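PDB 7L0A: esterase family protein, which probably hydrolyses S-formylglutathione to formate and glutathione, acting as a serine esterase of the alpha/beta-hydrolase type. Local coordinates for residues B[10-15]-B[27-32]; B[58-63]-B[82-87]; B[46-51]-B[122-127]. All blocks are in the same frame, centred on the assembly; numbering follows the deposited sequence. Where two conformers were deposited one is given.

Contact 1. Residues B[10-15]-B[27-32]; sequences AYISLN and LTVILP
The ring of Tyr11 meets two methyl groups of the neighbouring strand obliquely, Ile30 CG2 and Thr28 CG2. Its CD2 comes within 3.6 Å of Ile30 CG2, while the phenol end meets threonine, Tyr11 OH standing 3.3 Å from Thr28 CG2. The first torsion sets CG anti to the backbone N, beside the carbonyl carbon (chi1 -173°). From there the ring spans both methyls, its CD2 side at the direct partner Ile30 and its CZ and OH end at Thr28. A long aromatic side chain suits this partly exposed position, since it offers carbon surface to the methyls of two beta-branched residues at once; Met64 of helix 62-66 packs on all three.

Behind the ring, strands 9-17 and 24-32 form an antiparallel beta hairpin at one end of the mixed sheet of an alpha/beta-hydrolase fold. Ala10, Ile12 and Leu14 make hydrogen-bonded pairs with Leu31, Val29 and Leu27. Five of the six bonds are fairly straight, but Ile12 N to Val29 O, 2.8 Å long, bends to 138° at the hydrogen.

On the face carrying these hydrophobic residues, Ile12 CB lies 4.1 Å from Val29 CB. Leu14, in the conformer given, and Leu27 run side by side, and helix 99-113 packs on both. On the tyrosine's face the next pair is small and polar. One water bridges Ser13 OG and Thr28 OG1, 2.7 Å from each, and donates to the threonine oxygen, which is also hydrogen-bonded to Glu60 O. Beyond strand 9-17 the sheet continues, because residues 11-15 form an antiparallel ladder with a strand of the second subunit, where Ile12 packs on Ile12 of that chain.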
loop_
_atom_site.group_PDB
_atom_site.type_symbol
_atom_site.label_atom_id
_atom_site.label_comp_id
_atom_site.label_asym_id
_atom_site.label_seq_id
_atom_site.Cartn_x
_atom_site.Cartn_y
_atom_site.Cartn_z
ATOM N N ALA B 10 -6.400 -7.362 3.256
ATOM C CA ALA B 10 -6.221 -5.920 3.255
ATOM C C ALA B 10 -6.292 -5.437 1.807
ATOM O O ALA B 10 -5.622 -5.984 0.917
ATOM C CB ALA B 10 -4.909 -5.517 3.896
ATOM N N TYR B 11 -7.109 -4.420 1.574
ATOM C CA TYR B 11 -7.275 -3.807 0.271
ATOM C C TYR B 11 -6.449 -2.525 0.261
ATOM O O TYR B 11 -6.666 -1.651 1.100
ATOM C CB TYR B 11 -8.742 -3.501 -0.031
ATOM C CG TYR B 11 -8.877 -3.012 -1.467
ATOM C CD1 TYR B 11 -8.659 -1.683 -1.795
ATOM C CD2 TYR B 11 -9.143 -3.887 -2.488
ATOM C CE1 TYR B 11 -8.760 -1.253 -3.099
ATOM C CE2 TYR B 11 -9.235 -3.466 -3.779
ATOM C CZ TYR B 11 -9.041 -2.156 -4.086
ATOM O OH TYR B 11 -9.161 -1.755 -5.409
ATOM N N ILE B 12 -5.488 -2.421 -0.666
ATOM C CA ILE B 12 -4.523 -1.325 -0.667
ATOM C C ILE B 12 -4.544 -0.611 -2.004
ATOM O O ILE B 12 -4.468 -1.251 -3.057
ATOM C CB ILE B 12 -3.112 -1.858 -0.337
ATOM C CG1 ILE B 12 -3.144 -2.670 0.956
ATOM C CG2 ILE B 12 -2.116 -0.724 -0.358
ATOM C CD1 ILE B 12 -1.806 -3.261 1.345
ATOM N N SER B 13 -4.617 0.715 -1.958
ATOM C CA SER B 13 -4.380 1.557 -3.129
ATOM C C SER B 13 -3.106 2.359 -2.903
ATOM O O SER B 13 -2.933 2.982 -1.854
ATOM C CB SER B 13 -5.544 2.496 -3.404
ATOM O OG SER B 13 -6.725 1.794 -3.719
ATOM N N LEU B 14 -2.200 2.341 -3.879
ATOM C CA LEU B 14 -0.923 3.026 -3.754
ATOM C C LEU B 14 -0.666 3.896 -4.974
ATOM O O LEU B 14 -0.756 3.421 -6.106
ATOM C CB LEU B 14 0.200 1.976 -3.580
ATOM C CG LEU B 14 1.634 2.383 -3.267
ATOM C CD1 LEU B 14 2.292 1.238 -2.497
ATOM C CD2 LEU B 14 2.426 2.722 -4.526
ATOM N N ASN B 15 -0.329 5.163 -4.735
ATOM C CA ASN B 15 0.023 6.143 -5.768
ATOM C C ASN B 15 1.474 6.517 -5.520
ATOM O O ASN B 15 1.809 6.998 -4.442
ATOM C CB ASN B 15 -0.897 7.368 -5.676
ATOM C CG ASN B 15 -0.663 8.384 -6.760
ATOM O OD1 ASN B 15 0.454 8.616 -7.182
ATOM N ND2 ASN B 15 -1.735 9.033 -7.189
ATOM N N LEU B 27 -1.233 1.656 -8.167
ATOM C CA LEU B 27 -1.202 0.223 -7.983
ATOM C C LEU B 27 -2.353 -0.164 -7.057
ATOM O O LEU B 27 -2.666 0.544 -6.101
ATOM C CB LEU B 27 0.079 -0.313 -7.313
ATOM C CG LEU B 27 1.436 0.122 -7.757
ATOM C CD1 LEU B 27 2.482 -0.463 -6.788
ATOM C CD2 LEU B 27 1.729 -0.370 -9.189
ATOM N N THR B 28 -2.946 -1.322 -7.308
ATOM C CA THR B 28 -3.833 -1.984 -6.348
ATOM C C THR B 28 -3.113 -3.226 -5.831
ATOM O O THR B 28 -2.576 -4.017 -6.615
ATOM C CB THR B 28 -5.177 -2.373 -6.965
ATOM O OG1 THR B 28 -5.800 -1.208 -7.515
ATOM C CG2 THR B 28 -6.113 -3.013 -5.898
ATOM N N VAL B 29 -3.116 -3.411 -4.514
ATOM C CA VAL B 29 -2.510 -4.571 -3.860
ATOM C C VAL B 29 -3.552 -5.133 -2.908
ATOM O O VAL B 29 -4.117 -4.401 -2.089
ATOM C CB VAL B 29 -1.228 -4.185 -3.102
ATOM C CG1 VAL B 29 -0.697 -5.354 -2.317
ATOM C CG2 VAL B 29 -0.145 -3.667 -4.099
ATOM N N ILE B 30 -3.832 -6.433 -3.020
ATOM C CA ILE B 30 -4.658 -7.106 -2.017
ATOM C C ILE B 30 -3.741 -8.089 -1.301
ATOM O O ILE B 30 -3.065 -8.927 -1.936
ATOM C CB ILE B 30 -5.899 -7.777 -2.615
ATOM C CG1 ILE B 30 -5.564 -8.746 -3.704
ATOM C CG2 ILE B 30 -6.930 -6.689 -3.045
ATOM C CD1 ILE B 30 -6.822 -9.389 -4.330
ATOM N N LEU B 31 -3.685 -7.945 0.013
ATOM C CA LEU B 31 -2.691 -8.611 0.845
ATOM C C LEU B 31 -3.401 -9.454 1.873
ATOM O O LEU B 31 -4.017 -8.886 2.796
ATOM C CB LEU B 31 -1.833 -7.550 1.530
ATOM C CG LEU B 31 -0.536 -7.965 2.180
ATOM C CD1 LEU B 31 0.477 -8.363 1.103
ATOM C CD2 LEU B 31 0.015 -6.839 3.021
ATOM N N PRO B 32 -3.361 -10.786 1.802
ATOM C CA PRO B 32 -4.031 -11.574 2.852
ATOM C C PRO B 32 -3.520 -11.215 4.231
ATOM O O PRO B 32 -2.366 -10.870 4.431
ATOM C CB PRO B 32 -3.690 -13.018 2.504
ATOM C CG PRO B 32 -3.425 -12.979 1.012
ATOM C CD PRO B 32 -2.825 -11.629 0.727
HETATM O O HOH W 1 -6.869 0.901 -6.296
#

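Contact 2. Residues B[58-63]-B[82-87]; sequences SDETTY and MPNVDH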
loop_
_atom_site.group_PDB
_atom_site.type_symbol
_atom_site.label_atom_id
_atom_site.label_comp_id
_atom_site.label_asym_id
_atom_site.label_seq_id
_atom_site.Cartn_x
_atom_site.Cartn_y
_atom_site.Cartn_z
ATOM N N SER B 58 -8.649 -1.017 -19.573
ATOM C CA SER B 58 -8.674 -1.171 -18.138
ATOM C C SER B 58 -7.619 -0.298 -17.469
ATOM O O SER B 58 -6.717 0.276 -18.095
ATOM C CB SER B 58 -8.437 -2.635 -17.747
ATOM O OG SER B 58 -9.469 -3.443 -18.256
ATOM N N ASP B 59 -7.714 -0.242 -16.149
ATOM C CA ASP B 59 -6.706 0.349 -15.284
ATOM C C ASP B 59 -6.582 -0.546 -14.045
ATOM O O ASP B 59 -7.062 -1.687 -14.024
ATOM C CB ASP B 59 -7.067 1.809 -14.971
ATOM C CG ASP B 59 -8.321 1.961 -14.134
ATOM O OD1 ASP B 59 -8.749 1.014 -13.437
ATOM O OD2 ASP B 59 -8.915 3.078 -14.182
ATOM N N GLU B 60 -5.884 -0.053 -13.025
ATOM C CA GLU B 60 -5.565 -0.837 -11.844
ATOM C C GLU B 60 -6.794 -1.188 -10.995
ATOM O O GLU B 60 -6.652 -1.966 -10.037
ATOM C CB GLU B 60 -4.531 -0.089 -10.980
ATOM C CG GLU B 60 -5.140 1.017 -10.081
ATOM C CD GLU B 60 -5.410 2.327 -10.788
ATOM O OE1 GLU B 60 -5.058 2.456 -11.985
ATOM O OE2 GLU B 60 -5.985 3.262 -10.128
ATOM N N THR B 61 -7.959 -0.639 -11.322
ATOM C CA THR B 61 -9.190 -0.914 -10.590
ATOM C C THR B 61 -10.137 -1.877 -11.304
ATOM O O THR B 61 -11.106 -2.350 -10.686
ATOM C CB THR B 61 -9.987 0.380 -10.271
ATOM O OG1 THR B 61 -10.623 0.898 -11.442
ATOM C CG2 THR B 61 -9.130 1.430 -9.599
ATOM N N THR B 62 -9.895 -2.208 -12.576
ATOM C CA THR B 62 -10.941 -2.855 -13.361
ATOM C C THR B 62 -11.152 -4.303 -12.942
ATOM O O THR B 62 -12.294 -4.776 -12.913
ATOM C CB THR B 62 -10.603 -2.771 -14.850
ATOM O OG1 THR B 62 -10.226 -1.423 -15.164
ATOM C CG2 THR B 62 -11.777 -3.201 -15.667
ATOM N N TYR B 63 -10.079 -5.045 -12.666
ATOM C CA TYR B 63 -10.260 -6.416 -12.216
ATOM C C TYR B 63 -11.046 -6.442 -10.916
ATOM O O TYR B 63 -11.933 -7.285 -10.746
ATOM C CB TYR B 63 -8.920 -7.143 -12.039
ATOM C CG TYR B 63 -8.580 -8.105 -13.157
ATOM C CD1 TYR B 63 -9.201 -9.339 -13.238
ATOM C CD2 TYR B 63 -7.666 -7.771 -14.125
ATOM C CE1 TYR B 63 -8.900 -10.238 -14.272
ATOM C CE2 TYR B 63 -7.341 -8.656 -15.136
ATOM C CZ TYR B 63 -7.987 -9.876 -15.210
ATOM O OH TYR B 63 -7.722 -10.769 -16.235
ATOM N N MET B 82 -1.827 -5.486 -8.878
ATOM C CA MET B 82 -2.479 -5.037 -10.101
ATOM C C MET B 82 -1.966 -3.643 -10.437
ATOM O O MET B 82 -2.545 -2.643 -9.993
ATOM C CB MET B 82 -4.009 -5.062 -9.901
ATOM C CG MET B 82 -4.575 -6.495 -9.886
ATOM S SD MET B 82 -6.163 -6.725 -9.015
ATOM C CE MET B 82 -5.624 -6.611 -7.335
ATOM N N PRO B 83 -0.934 -3.523 -11.260
ATOM C CA PRO B 83 -0.452 -2.194 -11.627
ATOM C C PRO B 83 -1.269 -1.561 -12.727
ATOM O O PRO B 83 -1.794 -2.237 -13.619
ATOM C CB PRO B 83 0.976 -2.453 -12.141
ATOM C CG PRO B 83 0.930 -3.852 -12.653
ATOM C CD PRO B 83 -0.043 -4.598 -11.733
ATOM N N ASN B 84 -1.339 -0.230 -12.682
ATOM C CA ASN B 84 -1.832 0.499 -13.840
ATOM C C ASN B 84 -0.805 0.447 -14.970
ATOM O O ASN B 84 0.392 0.622 -14.751
ATOM C CB ASN B 84 -2.087 1.961 -13.510
ATOM C CG ASN B 84 -2.570 2.743 -14.700
ATOM O OD1 ASN B 84 -3.704 2.578 -15.150
ATOM N ND2 ASN B 84 -1.686 3.573 -15.267
ATOM N N VAL B 85 -1.289 0.222 -16.188
ATOM C CA VAL B 85 -0.438 0.213 -17.373
ATOM C C VAL B 85 -0.955 1.264 -18.352
ATOM O O VAL B 85 -2.109 1.197 -18.803
ATOM C CB VAL B 85 -0.384 -1.185 -18.016
ATOM C CG1 VAL B 85 0.500 -1.156 -19.236
ATOM C CG2 VAL B 85 0.056 -2.206 -17.010
ATOM N N ASP B 86 -0.144 2.279 -18.601
ATOM C CA ASP B 86 -0.502 3.307 -19.574
ATOM C C ASP B 86 -0.220 2.810 -20.992
ATOM O O ASP B 86 0.743 2.068 -21.223
ATOM C CB ASP B 86 0.299 4.587 -19.350
ATOM C CG ASP B 86 -0.127 5.335 -18.104
ATOM O OD1 ASP B 86 -1.320 5.233 -17.720
ATOM O OD2 ASP B 86 0.732 6.031 -17.518
ATOM N N HIS B 87 -1.061 3.225 -21.946
ATOM C CA HIS B 87 -0.840 2.824 -23.338
ATOM C C HIS B 87 0.567 3.149 -23.811
ATOM O O HIS B 87 1.181 2.370 -24.546
ATOM C CB HIS B 87 -1.841 3.510 -24.265
ATOM C CG HIS B 87 -3.237 2.993 -24.125
ATOM N ND1 HIS B 87 -4.184 3.177 -25.102
ATOM C CD2 HIS B 87 -3.839 2.292 -23.135
ATOM C CE1 HIS B 87 -5.317 2.610 -24.720
ATOM N NE2 HIS B 87 -5.124 2.050 -23.541
#
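Glu60 and Asn84 meet where two loops of the alpha/beta-hydrolase fold pass each other, one running into helix 62-66 through a capping box formed by Asp59 and Thr62, the other leaving the end of strand 79-83.

Between the loops the contact is one of packing. Glu60 CB rests against the backbone at the end of strand 79-83, 3.4 Å from Met82 O. Its CG sits between the backbone N and the carbonyl carbon (chi1 81°), and the chain bends again at chi2. Glu60 OE1 lies 3.4 Å from Asn84 CB. The carboxylate stands nearly perpendicular to the asparagine amide, the planes 82° apart. Deeper in, the flexible thioether of Met82 fills in beside the helix, SD 4.1 Å from Tyr63 CB; Tyr63 itself continues toward the predicted active site, its hydroxyl hydrogen-bonded to His128.

The polar bonds shape each loop separately. Asp59 N donates to Thr62 OG1 at 2.9 Å, the reciprocal half of the cap, and a short acidic side chain suits the position because it can accept from a backbone N-H ahead of the helix. On the strand side the amide NH2 of Asn84 donates to both Asp86 OD1 and Gln25 OE1.

Asp59 OD1 is gripped twice by Thr61, whose OG1 meets its syn lone pair at 2.7 Å while Thr61 N approaches on the anti side at 2.8 Å, 33° out of the carboxylate plane.

Contact 3. Residues B[46-51]-B[122-127]; sequences PLKTLM and DNFIAG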
loop_
_atom_site.group_PDB
_atom_site.type_symbol
_atom_site.label_atom_id
_atom_site.label_comp_id
_atom_site.label_asym_id
_atom_site.label_seq_id
_atom_site.Cartn_x
_atom_site.Cartn_y
_atom_site.Cartn_z
ATOM N N PRO B 46 6.221 -14.841 4.493
ATOM C CA PRO B 46 6.016 -14.220 3.179
ATOM C C PRO B 46 4.921 -14.904 2.371
ATOM O O PRO B 46 4.805 -16.127 2.357
ATOM C CB PRO B 46 7.384 -14.353 2.503
ATOM C CG PRO B 46 8.350 -14.628 3.637
ATOM C CD PRO B 46 7.564 -15.437 4.628
ATOM N N LEU B 47 4.134 -14.091 1.685
ATOM C CA LEU B 47 2.970 -14.568 0.960
ATOM C C LEU B 47 3.289 -14.966 -0.474
ATOM O O LEU B 47 4.093 -14.316 -1.149
ATOM C CB LEU B 47 1.910 -13.473 0.903
ATOM C CG LEU B 47 1.273 -13.027 2.234
ATOM C CD1 LEU B 47 0.789 -11.586 2.085
ATOM C CD2 LEU B 47 0.144 -13.960 2.536
ATOM N N LYS B 48 2.578 -15.986 -0.963
ATOM C CA LYS B 48 2.524 -16.242 -2.395
ATOM C C LYS B 48 1.906 -15.036 -3.111
ATOM O O LYS B 48 0.965 -14.403 -2.616
ATOM C CB LYS B 48 1.709 -17.498 -2.714
ATOM C CG LYS B 48 2.351 -18.789 -2.257
ATOM C CD LYS B 48 1.449 -19.965 -2.578
ATOM C CE LYS B 48 2.097 -21.300 -2.153
ATOM N NZ LYS B 48 3.238 -21.686 -3.056
ATOM N N THR B 49 2.420 -14.733 -4.291
ATOM C CA THR B 49 2.122 -13.476 -4.951
ATOM C C THR B 49 1.870 -13.649 -6.434
ATOM O O THR B 49 2.658 -14.309 -7.130
ATOM C CB THR B 49 3.292 -12.498 -4.740
ATOM O OG1 THR B 49 3.504 -12.282 -3.338
ATOM C CG2 THR B 49 3.055 -11.193 -5.421
ATOM N N LEU B 50 0.797 -13.011 -6.919
ATOM C CA LEU B 50 0.439 -12.973 -8.328
ATOM C C LEU B 50 0.567 -11.551 -8.850
ATOM O O LEU B 50 -0.024 -10.624 -8.289
ATOM C CB LEU B 50 -0.995 -13.464 -8.538
ATOM C CG LEU B 50 -1.646 -13.226 -9.880
ATOM C CD1 LEU B 50 -0.849 -13.965 -10.981
ATOM C CD2 LEU B 50 -3.098 -13.628 -9.889
ATOM N N MET B 51 1.329 -11.381 -9.922
ATOM C CA MET B 51 1.321 -10.170 -10.724
ATOM C C MET B 51 0.251 -10.285 -11.808
ATOM O O MET B 51 0.292 -11.213 -12.620
ATOM C CB MET B 51 2.699 -9.968 -11.361
ATOM C CG MET B 51 2.789 -8.730 -12.269
ATOM S SD MET B 51 2.714 -7.136 -11.422
ATOM C CE MET B 51 4.340 -7.112 -10.639
ATOM N N ASP B 122 6.786 -19.333 -5.344
ATOM C CA ASP B 122 5.689 -18.587 -4.742
ATOM C C ASP B 122 5.238 -17.398 -5.581
ATOM O O ASP B 122 4.439 -16.591 -5.112
ATOM C CB ASP B 122 6.081 -18.076 -3.346
ATOM C CG ASP B 122 6.351 -19.175 -2.349
ATOM O OD1 ASP B 122 5.703 -20.252 -2.396
ATOM O OD2 ASP B 122 7.230 -18.951 -1.481
ATOM N N ASN B 123 5.738 -17.250 -6.805
ATOM C CA ASN B 123 5.430 -16.094 -7.627
ATOM C C ASN B 123 4.865 -16.490 -8.982
ATOM O O ASN B 123 5.445 -17.338 -9.686
ATOM C CB ASN B 123 6.682 -15.231 -7.825
ATOM C CG ASN B 123 6.952 -14.330 -6.638
ATOM O OD1 ASN B 123 6.358 -13.245 -6.531
ATOM N ND2 ASN B 123 7.787 -14.784 -5.731
ATOM N N PHE B 124 3.759 -15.841 -9.339
ATOM C CA PHE B 124 2.981 -16.163 -10.525
ATOM C C PHE B 124 2.700 -14.884 -11.295
ATOM O O PHE B 124 2.782 -13.787 -10.760
ATOM C CB PHE B 124 1.672 -16.875 -10.130
ATOM C CG PHE B 124 1.838 -17.874 -9.008
ATOM C CD1 PHE B 124 2.715 -18.938 -9.137
ATOM C CD2 PHE B 124 1.144 -17.715 -7.818
ATOM C CE1 PHE B 124 2.884 -19.857 -8.099
ATOM C CE2 PHE B 124 1.315 -18.641 -6.781
ATOM C CZ PHE B 124 2.179 -19.698 -6.936
ATOM N N ILE B 125 2.372 -15.029 -12.575
ATOM C CA ILE B 125 2.034 -13.884 -13.411
ATOM C C ILE B 125 0.899 -14.299 -14.337
ATOM O O ILE B 125 0.780 -15.459 -14.755
ATOM C CB ILE B 125 3.295 -13.362 -14.155
ATOM C CG1 ILE B 125 2.951 -12.048 -14.860
ATOM C CG2 ILE B 125 3.927 -14.415 -15.061
ATOM C CD1 ILE B 125 4.172 -11.206 -15.234
ATOM N N ALA B 126 0.004 -13.349 -14.587
ATOM C CA ALA B 126 -1.167 -13.609 -15.409
ATOM C C ALA B 126 -1.662 -12.307 -15.990
ATOM O O ALA B 126 -1.352 -11.222 -15.479
ATOM C CB ALA B 126 -2.298 -14.268 -14.605
ATOM N N GLY B 127 -2.478 -12.407 -17.034
ATOM C CA GLY B 127 -3.075 -11.221 -17.614
ATOM C C GLY B 127 -3.817 -11.548 -18.878
ATOM O O GLY B 127 -3.632 -12.617 -19.475
#
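Lys48 and Asp122 close the start of this parallel strand pair with a salt bridge, NZ meeting the anti lone pair of Asp122 OD1 at 2.9 Å. The lysine chain is extended until its last torsion (chi4 -72°), which turns NZ toward the carboxylate; long and flexible, it suits the partly exposed edge of the core.

From there the backbones zip together. Thr49 N binds Asp122 O and Met51 N binds Phe124 O, while Thr49 O and Met51 O receive Phe124 N and Ala126 N. Among the side chains, Leu50 CD1 is wedged 3.9 Å from both Phe124 CB and Ala126 CB, the small alanine accepting the branched leucine. On the opposite face of the sheet, Met51 CB lies 4.1 Å from Ile125 CG1, and Thr49 CB faces Asn123 OD1 at 3.6 Å.

A second shell fixes the polar ends: Ser117 OG binds Asp122 OD2, and the Asn123 amide is held by His111 NE2 and the carbonyls of Ser117 and Lys119. Strands 79-83 and 148-152 flank the pair in the central sheet, helix 99-113 packs on Met51 and Asn123, and strand 123-128 runs through Gly127 into the probable nucleophile elbow with Ser129, ahead of helix 130-141.

All three contacts reach one sheet at different places; contacts 1 and 3 are buried, contact 2 partly so. Contact 3 joins parallel strands in its middle and leads toward the predicted nucleophile; contact 1 pairs antiparallel strands at its end within the chain, where the second subunit carries the sheet on; contact 2 joins loops beyond a strand end. Strand 79-83 lies between strands 24-32 and 49-53, so Met82 meets contact 1 through Thr28 O, and Pro83 touches Met51 of contact 3. Chemistry follows place: contacts 1 and 3 rest on backbone ladders and apolar packing, with a water bridge in the former and a salt bridge in the latter, whereas contact 2 has polar bonds inside each loop and packing between them.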